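Local coordinates for uncharacterized protein from DUF364 family (Desulfitobacterium hafniense, PDB 3L5O) that is of unknown function but, with its enolase-like and Rossmann-like folds, may take part in heavy-metal chelation and bind an adenosyl group, at residues H46-S51 with R246-V251; S51-G56 with Y105-V110; K140-G145 with C187-I192. One frame throughout, in Å; residues are numbered along the deposited sequence.

Overall arrangement
Contacts 1 and 2 are neighbours, their centres about 12 Å apart: they share S51 and use adjacent strands, 46-51 and 54-59, of the three-stranded antiparallel sheet. Contact 3 lies across the chain's centre, its own centre about 32 Å from each of theirs, inside the mixed sheet of the Rossmann-like part. All three are largely buried, though contact 2 has exposed N53 at its margin and contact 3 exposed K142. Chemistry follows place. Contact 1 joins strand to helix through apolar side chains, contact 2 joins a hairpin to a helix start mostly through bridging waters, and contact 3 joins two parallel strands by direct backbone hydrogen bonds.

Contact 1 (H46-S51 with R246-V251); sequences HSVIRS and RAFRIV
V48 of strand 46-51 packs against F248 and V251 of helix 246-251, the two segment axes running nearly antiparallel at 153° and approaching to 8.9 Å. Because V48 CG1 sits between its own backbone N and carbonyl carbon (chi1 65°), this methyl is directed into the helix surface. It rests over one face of the F248 ring, 3.8 Å from the centroid and 18° off the normal, a CH-pi contact shifted toward the rim. The same methyl meets V251 CG1 at 3.7 Å, wedged between side chains about one helical turn apart. F248 drives its far end at the strand backbone: R50 N lies in the ring plane at the edge, 3.7 Å from CZ, with R50 CB close by. The charged end of R50 goes elsewhere, to E39 and the carbonyl of G52. At the other end of the strand, V251 CG1 presses on H46 O at 3.2 Å, and a water spans the backbones, accepting from H46 N and donating to V251 O at 2.7 Å. V55 and L57 of strand 54-59 extend the apolar patch around V48, while S47 and I49 turn to helix 91-105. A three-stranded antiparallel meander with a helix packed on each face is thus formed, consistent with the enolase-like part of the protein, one of its helices coming from late in the chain.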
loop_
_atom_site.group_PDB
_atom_site.type_symbol
_atom_site.label_atom_id
_atom_site.label_comp_id
_atom_site.label_asym_id
_atom_site.label_seq_id
_atom_site.Cartn_x
_atom_site.Cartn_y
_atom_site.Cartn_z
ATOM N N HIS A 46 5.362 2.113 -10.823
ATOM C CA HIS A 46 4.379 1.146 -10.350
ATOM C C HIS A 46 4.298 -0.049 -11.280
ATOM O O HIS A 46 4.649 0.035 -12.451
ATOM C CB HIS A 46 2.960 1.733 -10.248
ATOM C CG HIS A 46 2.776 2.755 -9.164
ATOM N ND1 HIS A 46 2.740 4.109 -9.426
ATOM C CD2 HIS A 46 2.583 2.623 -7.830
ATOM C CE1 HIS A 46 2.542 4.765 -8.297
ATOM N NE2 HIS A 46 2.441 3.887 -7.315
ATOM N N SER A 47 3.825 -1.156 -10.713
ATOM C CA SER A 47 3.306 -2.298 -11.445
ATOM C C SER A 47 1.781 -2.255 -11.323
ATOM O O SER A 47 1.255 -1.791 -10.318
ATOM C CB SER A 47 3.844 -3.596 -10.847
ATOM O OG SER A 47 5.217 -3.781 -11.180
ATOM N N VAL A 48 1.080 -2.712 -12.360
ATOM C CA VAL A 48 -0.385 -2.668 -12.397
ATOM C C VAL A 48 -0.961 -3.966 -13.015
ATOM O O VAL A 48 -0.467 -4.479 -14.022
ATOM C CB VAL A 48 -0.903 -1.364 -13.079
ATOM C CG1 VAL A 48 -0.526 -1.311 -14.538
ATOM C CG2 VAL A 48 -2.410 -1.211 -12.906
ATOM N N ILE A 49 -1.989 -4.503 -12.363
ATOM C CA ILE A 49 -2.705 -5.679 -12.828
ATOM C C ILE A 49 -4.201 -5.402 -12.884
ATOM O O ILE A 49 -4.744 -4.791 -11.997
ATOM C CB ILE A 49 -2.400 -6.876 -11.885
ATOM C CG1 ILE A 49 -0.925 -7.259 -12.027
ATOM C CG2 ILE A 49 -3.316 -8.047 -12.151
ATOM C CD1 ILE A 49 -0.544 -8.574 -11.409
ATOM N N ARG A 50 -4.838 -5.861 -13.959
ATOM C CA ARG A 50 -6.290 -5.975 -14.075
ATOM C C ARG A 50 -6.715 -7.421 -13.959
ATOM O O ARG A 50 -6.125 -8.276 -14.596
ATOM C CB ARG A 50 -6.764 -5.490 -15.440
ATOM C CG ARG A 50 -8.281 -5.442 -15.547
ATOM C CD ARG A 50 -8.802 -4.713 -16.792
ATOM N NE ARG A 50 -8.432 -5.385 -18.050
ATOM C CZ ARG A 50 -8.973 -6.492 -18.521
ATOM N NH1 ARG A 50 -9.927 -7.123 -17.852
ATOM N NH2 ARG A 50 -8.546 -6.992 -19.679
ATOM N N SER A 51 -7.739 -7.678 -13.145
ATOM C CA SER A 51 -8.471 -8.944 -13.138
ATOM C C SER A 51 -9.936 -8.565 -13.272
ATOM O O SER A 51 -10.472 -7.944 -12.354
ATOM C CB SER A 51 -8.281 -9.712 -11.815
ATOM O OG SER A 51 -9.029 -10.936 -11.806
ATOM N N ARG A 246 -7.187 4.277 -18.183
ATOM C CA ARG A 246 -6.342 5.422 -17.893
ATOM C C ARG A 246 -5.242 5.099 -16.908
ATOM O O ARG A 246 -4.118 5.546 -17.080
ATOM C CB ARG A 246 -7.168 6.591 -17.364
ATOM C CG ARG A 246 -6.345 7.838 -17.181
ATOM C CD ARG A 246 -7.112 9.059 -16.755
ATOM N NE ARG A 246 -6.201 10.190 -16.586
ATOM C CZ ARG A 246 -6.559 11.461 -16.654
ATOM N NH1 ARG A 246 -7.823 11.793 -16.889
ATOM N NH2 ARG A 246 -5.647 12.411 -16.497
ATOM N N ALA A 247 -5.572 4.338 -15.869
ATOM C CA ALA A 247 -4.590 3.867 -14.899
ATOM C C ALA A 247 -3.408 3.179 -15.583
ATOM O O ALA A 247 -2.275 3.381 -15.199
ATOM C CB ALA A 247 -5.254 2.918 -13.907
ATOM N N PHE A 248 -3.686 2.366 -16.590
ATOM C CA PHE A 248 -2.633 1.692 -17.362
ATOM C C PHE A 248 -1.818 2.658 -18.217
ATOM O O PHE A 248 -0.605 2.518 -18.318
ATOM C CB PHE A 248 -3.214 0.588 -18.237
ATOM C CG PHE A 248 -3.346 -0.752 -17.532
ATOM C CD1 PHE A 248 -4.406 -1.000 -16.657
ATOM C CD2 PHE A 248 -2.407 -1.756 -17.746
ATOM C CE1 PHE A 248 -4.534 -2.243 -16.015
ATOM C CE2 PHE A 248 -2.529 -2.983 -17.123
ATOM C CZ PHE A 248 -3.598 -3.229 -16.242
ATOM N N ARG A 249 -2.481 3.640 -18.817
ATOM C CA ARG A 249 -1.776 4.670 -19.575
ATOM C C ARG A 249 -0.750 5.336 -18.692
ATOM O O ARG A 249 0.404 5.443 -19.065
ATOM C CB ARG A 249 -2.749 5.691 -20.170
ATOM C CG ARG A 249 -3.701 5.075 -21.201
ATOM C CD ARG A 249 -4.396 6.075 -22.125
ATOM N NE ARG A 249 -5.476 6.823 -21.468
ATOM C CZ ARG A 249 -6.759 6.440 -21.421
ATOM N NH1 ARG A 249 -7.168 5.307 -21.992
ATOM N NH2 ARG A 249 -7.647 7.210 -20.793
ATOM N N ILE A 250 -1.159 5.740 -17.496
ATOM C CA ILE A 250 -0.272 6.435 -16.578
ATOM C C ILE A 250 0.909 5.553 -16.157
ATOM O O ILE A 250 2.057 5.993 -16.208
ATOM C CB ILE A 250 -1.065 6.932 -15.321
ATOM C CG1 ILE A 250 -2.056 8.044 -15.715
ATOM C CG2 ILE A 250 -0.104 7.405 -14.236
ATOM C CD1 ILE A 250 -3.181 8.286 -14.718
ATOM N N VAL A 251 0.627 4.320 -15.730
ATOM C CA VAL A 251 1.670 3.414 -15.216
ATOM C C VAL A 251 2.699 3.085 -16.300
ATOM O O VAL A 251 3.888 2.923 -16.012
ATOM C CB VAL A 251 1.082 2.065 -14.663
ATOM C CG1 VAL A 251 2.209 1.108 -14.218
ATOM C CG2 VAL A 251 0.099 2.316 -13.508
HETATM O O HOH W 1 4.887 3.539 -13.593
#

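Contact 2 (S51-G56 with Y105-V110); sequences SGNGVG and YNNPQV
G54 and N107 bring the two backbones together, their CA atoms only 3.9 Å apart. A side chain on G54 would run into N107 CB, so the close approach depends on the glycine. Van der Waals contact is otherwise concentrated on N53 and P108: the two side chains cross obliquely, and N53 ND2 touches P108 CG at 3.2 Å, a tight fit at the exposed margin. P108 also packs on F118 and on M240 of strand 235-241.

Between the two segments there is no direct hydrogen bond; the hairpin's own bonds close the turn: S51 and G54 pair in both directions, S51 N to G54 O at 2.9 Å and G54 N to S51 O, in a type II' beta turn with G52 at its positive-phi position. This is the two-residue turn of the hairpin that links strands 46-51 and 54-59 of the antiparallel sheet, probably the enolase-like part. Opposite the turn, N107 is the N-cap of helix 108-113, its OD1 taking a weak capping bond from Q109 N at 3.0 Å.

Water carries the polar traffic between the segments. With CG anti to the backbone N (chi1 179°), the N107 amide reaches toward the hairpin, and its ND2 gives to two waters, one 2.7 Å away that donates onward to S51 O, the other a longer link that also accepts from N53 N. Cap and waters together would fix which way round the amide sits. N106 O likewise accepts from two waters: one, 2.6 Å away, also donates to V55 O, and the second accepts from V55 N at 2.9 Å. The side-chain amide of N106 turns from the hairpin to L224 N and T222 O.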
loop_
_atom_site.group_PDB
_atom_site.type_symbol
_atom_site.label_atom_id
_atom_site.label_comp_id
_atom_site.label_asym_id
_atom_site.label_seq_id
_atom_site.Cartn_x
_atom_site.Cartn_y
_atom_site.Cartn_z
ATOM N N SER A 51 -7.739 -7.678 -13.145
ATOM C CA SER A 51 -8.471 -8.944 -13.138
ATOM C C SER A 51 -9.936 -8.565 -13.272
ATOM O O SER A 51 -10.472 -7.944 -12.354
ATOM C CB SER A 51 -8.281 -9.712 -11.815
ATOM O OG SER A 51 -9.029 -10.936 -11.806
ATOM N N GLY A 52 -10.568 -8.950 -14.393
ATOM C CA GLY A 52 -11.879 -8.437 -14.763
ATOM C C GLY A 52 -12.009 -6.918 -14.780
ATOM O O GLY A 52 -11.296 -6.229 -15.507
ATOM N N ASN A 53 -12.930 -6.407 -13.968
ATOM C CA ASN A 53 -13.147 -4.962 -13.766
ATOM C C ASN A 53 -12.260 -4.306 -12.668
ATOM O O ASN A 53 -12.335 -3.091 -12.433
ATOM C CB ASN A 53 -14.652 -4.775 -13.469
ATOM C CG ASN A 53 -15.033 -3.356 -13.105
ATOM O OD1 ASN A 53 -14.802 -2.416 -13.869
ATOM N ND2 ASN A 53 -15.670 -3.200 -11.942
ATOM N N GLY A 54 -11.406 -5.086 -12.014
ATOM C CA GLY A 54 -10.640 -4.605 -10.880
ATOM C C GLY A 54 -9.190 -4.352 -11.242
ATOM O O GLY A 54 -8.556 -5.149 -11.945
ATOM N N VAL A 55 -8.652 -3.251 -10.742
ATOM C CA VAL A 55 -7.271 -2.875 -11.001
ATOM C C VAL A 55 -6.526 -2.619 -9.680
ATOM O O VAL A 55 -6.963 -1.813 -8.859
ATOM C CB VAL A 55 -7.200 -1.607 -11.898
ATOM C CG1 VAL A 55 -5.748 -1.100 -12.011
ATOM C CG2 VAL A 55 -7.779 -1.907 -13.252
ATOM N N GLY A 56 -5.401 -3.310 -9.508
ATOM C CA GLY A 56 -4.510 -3.099 -8.388
ATOM C C GLY A 56 -3.136 -2.605 -8.797
ATOM O O GLY A 56 -2.668 -2.821 -9.947
ATOM N N TYR A 105 -8.901 -7.161 -3.987
ATOM C CA TYR A 105 -9.515 -6.380 -2.891
ATOM C C TYR A 105 -10.029 -4.985 -3.272
ATOM O O TYR A 105 -11.043 -4.486 -2.701
ATOM C CB TYR A 105 -8.557 -6.276 -1.715
ATOM C CG TYR A 105 -8.267 -7.590 -1.037
ATOM C CD1 TYR A 105 -9.172 -8.135 -0.126
ATOM C CD2 TYR A 105 -7.087 -8.288 -1.289
ATOM C CE1 TYR A 105 -8.928 -9.347 0.489
ATOM C CE2 TYR A 105 -6.838 -9.517 -0.671
ATOM C CZ TYR A 105 -7.761 -10.037 0.227
ATOM O OH TYR A 105 -7.547 -11.240 0.877
ATOM N N ASN A 106 -9.360 -4.375 -4.252
ATOM C CA ASN A 106 -9.657 -3.003 -4.669
ATOM C C ASN A 106 -10.492 -2.944 -5.935
ATOM O O ASN A 106 -10.619 -1.885 -6.557
ATOM C CB ASN A 106 -8.371 -2.143 -4.845
ATOM C CG ASN A 106 -7.507 -2.087 -3.587
ATOM O OD1 ASN A 106 -7.829 -2.691 -2.566
ATOM N ND2 ASN A 106 -6.384 -1.370 -3.670
ATOM N N ASN A 107 -11.054 -4.090 -6.314
ATOM C CA ASN A 107 -12.114 -4.182 -7.301
ATOM C C ASN A 107 -13.290 -3.413 -6.689
ATOM O O ASN A 107 -13.592 -3.622 -5.528
ATOM C CB ASN A 107 -12.459 -5.686 -7.517
ATOM C CG ASN A 107 -13.547 -5.900 -8.495
ATOM O OD1 ASN A 107 -14.588 -5.270 -8.417
ATOM N ND2 ASN A 107 -13.325 -6.802 -9.439
ATOM N N PRO A 108 -13.944 -2.515 -7.427
ATOM C CA PRO A 108 -15.027 -1.710 -6.837
ATOM C C PRO A 108 -16.159 -2.571 -6.236
ATOM O O PRO A 108 -16.612 -2.257 -5.138
ATOM C CB PRO A 108 -15.521 -0.849 -8.013
ATOM C CG PRO A 108 -15.048 -1.539 -9.227
ATOM C CD PRO A 108 -13.740 -2.187 -8.849
ATOM N N GLN A 109 -16.593 -3.626 -6.919
ATOM C CA GLN A 109 -17.602 -4.523 -6.358
ATOM C C GLN A 109 -17.109 -5.317 -5.129
ATOM O O GLN A 109 -17.879 -5.516 -4.189
ATOM C CB GLN A 109 -18.187 -5.478 -7.430
ATOM N N VAL A 110 -15.847 -5.760 -5.122
ATOM C CA VAL A 110 -15.334 -6.550 -3.995
ATOM C C VAL A 110 -15.219 -5.665 -2.766
ATOM O O VAL A 110 -15.593 -6.049 -1.664
ATOM C CB VAL A 110 -13.939 -7.168 -4.290
ATOM C CG1 VAL A 110 -13.287 -7.703 -3.006
ATOM C CG2 VAL A 110 -14.038 -8.262 -5.349
HETATM O O HOH W 2 -10.979 -8.112 -9.579
HETATM O O HOH W 3 -15.011 -7.944 -11.944
HETATM O O HOH W 4 -8.884 -0.224 -7.620
HETATM O O HOH W 5 -10.671 -1.522 -9.506
#

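Contact 3 (K140-G145 with C187-I192); sequences KGKKVG and CDYVYI
Y191 and Y189 both meet segment 140-145 by their ring edges. V144 CG1 comes up near the Y191 plane, 3.8 Å from CE1, and G145 O also lies at that edge; F132 meets the same ring with planes at about 50°, and the Y191 hydroxyl bonds to S135. K142 CG lies at the Y189 edge, 4.2 Å from CE2. Between the backbones runs a parallel ladder: Y189 N gives to K143 O, G145 N to Y189 O at 3.0 Å, and Y191 N to G145 O at 2.9 Å. These strands, 143-147 and 189-193, are the first and fourth strands of a sheet whose parallel part is ordered 3-2-1-4-5-6, the 1-4 adjacency being where a Rossmann-like fold changes direction. C187 SG packs 3.7 Å from G145 CA, where a side chain on G145 would clash with it. Just before the ladder, D188 has CG anti to its carbonyl carbon (chi1 -55°), bringing the carboxylate across to the start of strand 143-147; OD2 accepts from K143 N at 2.9 Å and 164°, on its anti side and slightly out of plane. D188 N adds a weak bond to K143 O, which thus has two donors. Were D188 replaced by an alanine, K143 N would probably lose this acceptor, and the K142 ammonium, whose NZ is 5.6 Å from D188 OD2, its nearby opposite charge.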
loop_
_atom_site.group_PDB
_atom_site.type_symbol
_atom_site.label_atom_id
_atom_site.label_comp_id
_atom_site.label_asym_id
_atom_site.label_seq_id
_atom_site.Cartn_x
_atom_site.Cartn_y
_atom_site.Cartn_z
ATOM N N LYS A 140 -3.104 16.160 17.440
ATOM C CA LYS A 140 -2.619 17.404 18.010
ATOM C C LYS A 140 -1.988 17.141 19.369
ATOM O O LYS A 140 -2.626 16.544 20.226
ATOM C CB LYS A 140 -3.780 18.413 18.207
ATOM C CG LYS A 140 -4.113 19.306 17.004
ATOM C CD LYS A 140 -4.863 20.601 17.446
ATOM C CE LYS A 140 -4.628 21.787 16.476
ATOM N NZ LYS A 140 -5.082 21.499 15.074
ATOM N N GLY A 141 -0.749 17.593 19.553
ATOM C CA GLY A 141 -0.013 17.437 20.792
ATOM C C GLY A 141 0.534 16.043 21.058
ATOM O O GLY A 141 1.118 15.801 22.098
ATOM N N LYS A 142 0.384 15.135 20.105
ATOM C CA LYS A 142 0.739 13.733 20.303
ATOM C C LYS A 142 2.010 13.388 19.556
ATOM O O LYS A 142 2.492 14.162 18.740
ATOM C CB LYS A 142 -0.408 12.838 19.852
ATOM C CG LYS A 142 -1.725 13.110 20.552
ATOM C CD LYS A 142 -1.604 12.963 22.059
ATOM C CE LYS A 142 -2.954 12.727 22.690
ATOM N NZ LYS A 142 -2.919 12.960 24.172
ATOM N N LYS A 143 2.580 12.247 19.889
ATOM C CA LYS A 143 3.750 11.743 19.186
ATOM C C LYS A 143 3.380 10.881 17.973
ATOM O O LYS A 143 2.698 9.848 18.079
ATOM C CB LYS A 143 4.672 10.985 20.138
ATOM C CG LYS A 143 5.988 10.575 19.478
ATOM C CD LYS A 143 7.146 10.376 20.480
ATOM C CE LYS A 143 8.452 9.900 19.775
ATOM N NZ LYS A 143 9.154 11.021 19.086
ATOM N N VAL A 144 3.849 11.306 16.813
ATOM C CA VAL A 144 3.453 10.697 15.534
ATOM C C VAL A 144 4.672 10.203 14.740
ATOM O O VAL A 144 5.682 10.904 14.580
ATOM C CB VAL A 144 2.660 11.696 14.654
ATOM C CG1 VAL A 144 2.319 11.094 13.293
ATOM C CG2 VAL A 144 1.401 12.167 15.377
ATOM N N GLY A 145 4.586 8.973 14.265
ATOM C CA GLY A 145 5.661 8.378 13.501
ATOM C C GLY A 145 5.115 8.049 12.125
ATOM O O GLY A 145 4.072 7.416 12.027
ATOM N N CYS A 187 5.413 6.064 19.887
ATOM C CA CYS A 187 4.416 6.823 19.110
ATOM C C CYS A 187 2.980 6.496 19.476
ATOM O O CYS A 187 2.634 5.337 19.665
ATOM C CB CYS A 187 4.641 6.622 17.622
ATOM S SG CYS A 187 6.164 7.410 17.048
ATOM N N ASP A 188 2.174 7.546 19.639
ATOM C CA ASP A 188 0.730 7.421 19.816
ATOM C C ASP A 188 -0.002 7.077 18.531
ATOM O O ASP A 188 -1.037 6.428 18.559
ATOM C CB ASP A 188 0.172 8.740 20.353
ATOM C CG ASP A 188 0.854 9.173 21.618
ATOM O OD1 ASP A 188 0.898 8.356 22.569
ATOM O OD2 ASP A 188 1.389 10.296 21.739
ATOM N N TYR A 189 0.499 7.577 17.405
ATOM C CA TYR A 189 -0.108 7.323 16.095
ATOM C C TYR A 189 0.997 7.017 15.112
ATOM O O TYR A 189 2.024 7.691 15.101
ATOM C CB TYR A 189 -0.897 8.528 15.593
ATOM C CG TYR A 189 -2.107 8.812 16.423
ATOM C CD1 TYR A 189 -3.308 8.165 16.163
ATOM C CD2 TYR A 189 -2.045 9.680 17.522
ATOM C CE1 TYR A 189 -4.427 8.392 16.941
ATOM C CE2 TYR A 189 -3.185 9.916 18.328
ATOM C CZ TYR A 189 -4.359 9.247 18.025
ATOM O OH TYR A 189 -5.487 9.439 18.782
ATOM N N VAL A 190 0.777 6.014 14.277
ATOM C CA VAL A 190 1.769 5.604 13.274
ATOM C C VAL A 190 1.113 5.444 11.907
ATOM O O VAL A 190 0.053 4.844 11.789
ATOM C CB VAL A 190 2.446 4.280 13.691
ATOM C CG1 VAL A 190 3.405 3.814 12.627
ATOM C CG2 VAL A 190 3.158 4.452 15.022
ATOM N N TYR A 191 1.746 6.005 10.887
ATOM C CA TYR A 191 1.382 5.800 9.486
ATOM C C TYR A 191 2.529 5.134 8.745
ATOM O O TYR A 191 3.680 5.574 8.845
ATOM C CB TYR A 191 1.093 7.153 8.805
ATOM C CG TYR A 191 0.075 7.950 9.543
ATOM C CD1 TYR A 191 0.445 8.661 10.693
ATOM C CD2 TYR A 191 -1.259 7.981 9.141
ATOM C CE1 TYR A 191 -0.469 9.371 11.421
ATOM C CE2 TYR A 191 -2.200 8.726 9.868
ATOM C CZ TYR A 191 -1.789 9.411 11.016
ATOM O OH TYR A 191 -2.665 10.136 11.790
ATOM N N ILE A 192 2.223 4.115 7.953
ATOM C CA ILE A 192 3.236 3.361 7.260
ATOM C C ILE A 192 2.858 3.262 5.785
ATOM O O ILE A 192 1.763 2.815 5.440
ATOM C CB ILE A 192 3.380 1.934 7.845
ATOM C CG1 ILE A 192 3.699 1.953 9.344
ATOM C CG2 ILE A 192 4.482 1.147 7.110
ATOM C CD1 ILE A 192 3.426 0.601 10.023
#